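Local coordinates for HIT domain-containing protein (Leishmania major, PDB 3KSV) that belongs to the histidine triad (HIT) family, binds zinc and probably acts as a nucleotide phosphoramidase-like hydrolase through an adenylylated histidine, at the interface of chains A and B. Numbering follows the deposited sequence. Chains: chain A/B, Uncharacterized protein.

Three patches sample a two-fold symmetric dimer of the kind expected for HIT proteins, and each has a twin with the chains exchanged. Contacts 1 and 3, with the chains exchanged, set adjoining stretches of helix 132-147 against overlapping parts of the partner, sharing residues 38 and 46; the C-alpha centres of the two contacts are about 36 Å apart. Contact 2, about 20 Å from contact 1 and 26 Å from contact 3, uses helix 64-82 of chain B, with A:Met64; contact 3 uses that helix from chain A. The centre of contact 2 is about 12 Å from A:His108, the predicted nucleophile, so chain pairing may support the active-site surroundings.

Contact 1: the interface of chains A and B. Residues chain A 130, 134, 137-138; chain B 38, 45-46.
B:Arg45 reaches chain A from an extended loop backbone (phi -64°, psi 127°), followed by B:Gly46 with positive phi, while A:Glu134, A:Glu137 and A:Asp138 lie on helix 132-147. In this HIT-family dimer the arginine meets three acidic side chains of that helix. Its CG is anti to the backbone N (chi1 176°) and the chain bends at chi2, which brings the guanidinium side-on to the A:Asp138 carboxylate. B:Arg45 NE donates to A:Asp138 OD2 at 2.7 Å, nearly straight and in the guanidinium plane; OD2 accepts through its syn lone pair. B:Arg45 NH2 reaches A:Asp138 OD1 at 2.8 Å in a more bent bond, meeting OD1 on its syn side but well out of the carboxylate plane. A:Glu134 approaches from a face: its CB stands 3.6 Å above the centre of the B:Arg45 guanidinium, and its carboxylate is stacked almost parallel to that group. A longer salt bridge runs from B:Arg45 NH2 to A:Glu137 OE1 at 3.5 Å. Another joins B:Arg45 NH1 to A:Glu134 OE2 at 3.9 Å; these two further carboxylates would add negative charge around the arginine. On the other flank of A:Asp138, the methyl CE of B:Met38 touches CB at 3.6 Å.

Contact 2: the interface of chains A and B. Residues chain A 59-64, 149; chain B 75, 78-79.
The guanidinium of B:Arg79 lies between the A:His60 carbonyl oxygen and the A:Met64 sulfur, with A:His60 O over the centre of one face, 3.2 Å above the plane. The sulfur of A:Met64, whose side chain is incompletely modelled, is offset toward the rim on the opposite face. At the edge, in plane, come the A:Leu62 carbonyl carbon and the B:Ala75 carbonyl oxygen. Such an arginine illustrates how one side chain can read the backbone of a partner: it grips the A:Leu62 carbonyl end-on. B:Arg79 NH2 donates to A:Leu62 O at 2.8 Å. B:Arg79 NH1 donates to A:Leu62 O at 2.9 Å. Both bonds lie in the guanidinium plane, but NH1 sits in the carbonyl plane whereas NH2 stands well above it. The two bonds centre the tip on the A:Leu62 oxygen, while the stacked A:His60 O and A:Met64 SD help to set the tilt of the plane. The A:His60 carbonyl dipole would be expected to suit the positive charge. Along the extended aliphatic stem, B:Arg79 CG meets A:His60 CB at 3.5 Å. From across the stem, the tip CD1 of the C-terminal A:Ile149 packs against B:Arg79 CD at 3.4 Å. Helix 64-82 of chain B also presents B:Ser78, whose CB lies 4.0 Å from CD2 of A:Leu59. B:Ser78 OG sits between the backbone N and carbonyl carbon (chi1 73°), turned back to donate, within chain B, to B:Ala75 O at 2.6 Å.

Contact 3: the interface of chains A and B. Residues chain A 38, 46, 48, 80-81, 83-84, 113; chain B 141-142, 145-146.
B:Tyr142 meets A:Gly46 through its phenol hydroxyl, B:Tyr142 OH, which donates to A:Gly46 O at 2.6 Å. The acceptor lies at the ring's edge, in its plane, and the hydroxyl comes in along a lone pair of the carbonyl (C=O...donor angle 113°). This polar tip is framed by apolar partners. Two methionine sulfurs straddle the CD2 edge: SD of A:Met48, from one face, is 3.6 Å from CD2 of B:Tyr142. From the other face, SD of A:Met38, whose chain crosses the tyrosine at about a right angle, is 3.7 Å from CD2 of B:Tyr142. The face of A:Met48 is also lined by A:Val81 and A:Ala80. Toward the hydroxyl, CG2 of A:Val81 packs 3.8 Å from CZ of B:Tyr142. The methyl CB of A:Ala80 rests 3.8 Å from CD1 of B:Tyr142 and also meets CG1 of B:Ile146. For B:Tyr142, CG anti to its carbonyl carbon (chi1 -76°) aims the ring outward, and chi2 of 1° sets its plane between A:Met48 and A:Met38. Farther out, B:Arg141 folds back with a bend at chi3 so that CD1 of B:Tyr142 lies over one face of its guanidinium, toward the rim. B:Arg141 NH1 bonds to water 1, in plane at the guanidinium edge, at 2.8 Å. Water 1 reaches A:Ala80 O at 3.0 Å, a water-mediated link between the chains. The site joins helix 132-147 of chain B to the end of helix 64-82 of chain A, to the loop at A:Gly46 and to the strand ends at A:Met38 (34-38) and A:Met48 (48-52).

Contact 1: the interface of chains A and B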
# COMPACT_ATOMS: atom_id res chain seq x y z
N VAL A 130 -18.42 14.25 3.01
CA VAL A 130 -18.06 15.09 1.87
C VAL A 130 -19.29 15.21 0.93
O VAL A 130 -20.07 14.26 0.75
CB VAL A 130 -16.78 14.60 1.11
CG1 VAL A 130 -16.50 15.46 -0.10
CG2 VAL A 130 -15.55 14.62 2.03
N GLU A 134 -18.12 18.58 -3.90
CA GLU A 134 -16.71 18.43 -3.53
C GLU A 134 -16.07 17.19 -4.14
O GLU A 134 -14.91 17.21 -4.56
CB GLU A 134 -16.57 18.41 -2.01
CG GLU A 134 -16.94 19.74 -1.36
CD GLU A 134 -17.03 19.68 0.15
OE1 GLU A 134 -17.12 18.57 0.74
OE2 GLU A 134 -17.04 20.77 0.76
N GLU A 137 -15.36 17.89 -7.89
CA GLU A 137 -14.22 18.77 -7.93
C GLU A 137 -12.90 17.99 -7.75
O GLU A 137 -11.99 18.07 -8.57
CB GLU A 137 -14.43 19.81 -6.83
CG GLU A 137 -13.44 20.91 -6.73
CD GLU A 137 -13.98 22.08 -5.92
OE1 GLU A 137 -14.65 21.87 -4.86
OE2 GLU A 137 -13.74 23.22 -6.36
N ASP A 138 -12.84 17.18 -6.71
CA ASP A 138 -11.66 16.34 -6.48
C ASP A 138 -11.47 15.33 -7.61
O ASP A 138 -10.35 15.08 -8.01
CB ASP A 138 -11.74 15.59 -5.14
CG ASP A 138 -11.84 16.53 -3.93
OD1 ASP A 138 -11.57 17.75 -4.07
OD2 ASP A 138 -12.21 16.04 -2.84
N MET B 38 -13.20 8.05 -6.17
CA MET B 38 -13.25 8.67 -4.85
C MET B 38 -13.92 7.75 -3.83
O MET B 38 -14.77 6.92 -4.18
CB MET B 38 -13.98 10.01 -4.92
CG MET B 38 -13.44 11.02 -5.97
SD MET B 38 -11.70 11.46 -5.77
CE MET B 38 -11.76 12.12 -4.10
N ARG B 45 -10.81 14.73 3.33
CA ARG B 45 -11.15 15.27 2.02
C ARG B 45 -10.10 14.84 0.97
O ARG B 45 -8.91 15.01 1.18
CB ARG B 45 -11.23 16.81 2.15
CG ARG B 45 -11.47 17.58 0.87
CD ARG B 45 -12.85 17.38 0.29
NE ARG B 45 -12.90 17.97 -1.04
CZ ARG B 45 -13.14 19.25 -1.33
NH1 ARG B 45 -13.41 20.16 -0.39
NH2 ARG B 45 -13.14 19.63 -2.61
N GLY B 46 -10.57 14.26 -0.15
CA GLY B 46 -9.68 13.79 -1.24
C GLY B 46 -9.24 12.33 -1.16
O GLY B 46 -8.42 11.88 -1.96

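Contact 2: the interface of chains A and B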
# COMPACT_ATOMS: atom_id res chain seq x y z
N LEU A 59 5.81 8.44 -2.46
CA LEU A 59 5.41 7.56 -3.55
C LEU A 59 5.26 8.31 -4.86
O LEU A 59 5.54 7.76 -5.93
CB LEU A 59 4.10 6.82 -3.20
CG LEU A 59 3.70 5.69 -4.15
CD1 LEU A 59 4.78 4.62 -4.23
CD2 LEU A 59 2.34 5.06 -3.74
N HIS A 60 4.85 9.58 -4.76
CA HIS A 60 4.64 10.42 -5.94
C HIS A 60 5.95 10.82 -6.62
O HIS A 60 5.91 11.37 -7.72
CB HIS A 60 3.77 11.66 -5.64
CG HIS A 60 4.34 12.61 -4.63
ND1 HIS A 60 5.08 13.72 -4.97
CD2 HIS A 60 4.22 12.64 -3.28
CE1 HIS A 60 5.45 14.37 -3.88
NE2 HIS A 60 4.93 13.73 -2.84
N GLU A 61 7.08 10.54 -5.98
CA GLU A 61 8.38 10.83 -6.58
C GLU A 61 8.96 9.61 -7.28
O GLU A 61 10.00 9.71 -7.93
CB GLU A 61 9.33 11.34 -5.50
CG GLU A 61 9.01 12.76 -5.02
CD GLU A 61 10.01 13.28 -4.00
OE1 GLU A 61 10.09 12.67 -2.91
OE2 GLU A 61 10.70 14.30 -4.27
N LEU A 62 8.28 8.47 -7.17
CA LEU A 62 8.77 7.21 -7.70
C LEU A 62 8.54 7.15 -9.22
O LEU A 62 7.49 7.60 -9.69
CB LEU A 62 8.03 6.05 -7.00
CG LEU A 62 8.63 4.65 -6.98
CD1 LEU A 62 10.03 4.66 -6.39
CD2 LEU A 62 7.71 3.72 -6.21
N GLY A 63 9.50 6.62 -9.97
CA GLY A 63 9.34 6.46 -11.42
C GLY A 63 8.30 5.41 -11.77
O GLY A 63 8.06 4.49 -11.01
N MET A 64 7.67 5.55 -12.93
CA MET A 64 6.62 4.63 -13.36
C MET A 64 7.13 3.18 -13.52
O MET A 64 6.46 2.24 -13.12
CB MET A 64 5.95 5.13 -14.65
CG MET A 64 4.55 5.79 -14.51
SD MET A 64 4.03 6.44 -12.89
N ILE A 149 0.37 12.48 -16.81
CA ILE A 149 1.59 11.73 -16.47
C ILE A 149 1.96 10.79 -17.62
O ILE A 149 3.03 10.90 -18.23
CB ILE A 149 1.40 10.89 -15.20
CG1 ILE A 149 1.02 11.77 -14.01
CG2 ILE A 149 2.66 10.13 -14.86
CD1 ILE A 149 0.63 10.95 -12.80
N ALA B 75 0.93 4.83 -7.98
CA ALA B 75 1.94 5.89 -8.05
C ALA B 75 1.38 7.14 -8.73
O ALA B 75 1.64 8.25 -8.29
CB ALA B 75 3.21 5.40 -8.79
N SER B 78 -1.10 8.75 -6.34
CA SER B 78 -0.36 9.49 -5.28
C SER B 78 0.11 10.88 -5.74
O SER B 78 0.16 11.82 -4.96
CB SER B 78 0.84 8.67 -4.79
OG SER B 78 1.89 8.64 -5.76
N ARG B 79 0.46 11.02 -7.02
CA ARG B 79 0.87 12.32 -7.54
C ARG B 79 -0.34 13.27 -7.56
O ARG B 79 -0.22 14.47 -7.27
CB ARG B 79 1.47 12.17 -8.93
CG ARG B 79 2.81 11.44 -8.99
CD ARG B 79 3.04 10.95 -10.40
NE ARG B 79 4.44 10.85 -10.78
CZ ARG B 79 5.25 9.84 -10.46
NH1 ARG B 79 4.85 8.82 -9.68
NH2 ARG B 79 6.49 9.87 -10.91

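Contact 3: the interface of chains A and B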
# COMPACT_ATOMS: atom_id res chain seq x y z
N MET A 38 13.17 -8.03 6.24
CA MET A 38 12.39 -8.06 7.47
C MET A 38 12.48 -6.72 8.22
O MET A 38 13.48 -6.00 8.12
CB MET A 38 12.85 -9.20 8.38
CG MET A 38 12.87 -10.61 7.72
SD MET A 38 11.28 -11.16 7.06
CE MET A 38 10.29 -11.08 8.56
N GLY A 46 6.80 -11.59 11.60
CA GLY A 46 6.76 -11.71 10.12
C GLY A 46 6.55 -10.42 9.34
O GLY A 46 6.40 -10.44 8.12
N MET A 48 7.34 -7.32 7.35
CA MET A 48 8.37 -7.09 6.37
C MET A 48 8.16 -5.80 5.65
O MET A 48 7.12 -5.16 5.80
CB MET A 48 8.47 -8.27 5.39
CG MET A 48 7.28 -8.53 4.47
SD MET A 48 7.70 -9.81 3.27
CE MET A 48 9.00 -8.91 2.37
N ALA A 80 4.02 -14.50 0.28
CA ALA A 80 4.92 -15.00 1.32
C ALA A 80 4.28 -14.79 2.68
O ALA A 80 4.23 -15.73 3.50
CB ALA A 80 6.30 -14.31 1.27
N VAL A 81 3.74 -13.60 2.90
CA VAL A 81 3.15 -13.23 4.20
C VAL A 81 1.84 -13.99 4.46
O VAL A 81 1.53 -14.31 5.62
CB VAL A 81 2.97 -11.68 4.33
CG1 VAL A 81 2.08 -11.33 5.50
CG2 VAL A 81 4.30 -11.00 4.49
N GLY A 83 1.27 -16.97 3.85
CA GLY A 83 1.68 -18.23 4.47
C GLY A 83 1.45 -19.43 3.58
O GLY A 83 0.92 -19.29 2.48
N PRO A 84 1.85 -20.63 4.04
CA PRO A 84 1.74 -21.82 3.20
C PRO A 84 0.33 -22.14 2.72
O PRO A 84 0.19 -22.60 1.58
CB PRO A 84 2.30 -22.92 4.09
CG PRO A 84 3.27 -22.24 4.91
CD PRO A 84 2.64 -20.92 5.24
N PRO A 113 1.64 -8.77 9.30
CA PRO A 113 0.73 -9.85 9.68
C PRO A 113 -0.21 -9.41 10.79
O PRO A 113 0.22 -8.71 11.71
CB PRO A 113 1.66 -10.95 10.19
CG PRO A 113 2.95 -10.69 9.47
CD PRO A 113 3.05 -9.22 9.31
N ARG B 141 11.89 -18.57 4.86
CA ARG B 141 10.56 -19.02 4.40
C ARG B 141 10.00 -18.06 3.34
O ARG B 141 9.59 -18.47 2.26
CB ARG B 141 9.60 -19.11 5.60
CG ARG B 141 8.13 -19.41 5.21
CD ARG B 141 7.34 -19.97 6.38
NE ARG B 141 7.06 -18.98 7.42
CZ ARG B 141 6.11 -18.06 7.37
NH1 ARG B 141 5.32 -17.91 6.29
NH2 ARG B 141 5.96 -17.23 8.41
N TYR B 142 10.02 -16.78 3.65
CA TYR B 142 9.56 -15.76 2.71
C TYR B 142 10.34 -15.75 1.38
O TYR B 142 9.74 -15.67 0.31
CB TYR B 142 9.68 -14.38 3.36
CG TYR B 142 8.63 -14.02 4.39
CD1 TYR B 142 7.61 -14.90 4.77
CD2 TYR B 142 8.67 -12.78 4.99
CE1 TYR B 142 6.67 -14.53 5.71
CE2 TYR B 142 7.74 -12.39 5.92
CZ TYR B 142 6.75 -13.27 6.29
OH TYR B 142 5.86 -12.85 7.22
N ALA B 145 9.48 -18.75 -0.67
CA ALA B 145 8.11 -18.58 -1.19
C ALA B 145 8.09 -17.64 -2.37
O ALA B 145 7.41 -17.89 -3.35
CB ALA B 145 7.19 -18.05 -0.12
N ILE B 146 8.84 -16.55 -2.28
CA ILE B 146 8.89 -15.57 -3.36
C ILE B 146 9.67 -16.10 -4.55
O ILE B 146 9.27 -15.87 -5.70
CB ILE B 146 9.48 -14.22 -2.87
CG1 ILE B 146 8.54 -13.56 -1.85
CG2 ILE B 146 9.75 -13.28 -4.04
CD1 ILE B 146 9.21 -12.52 -0.94
O HOH W 1 5.17 -18.53 3.60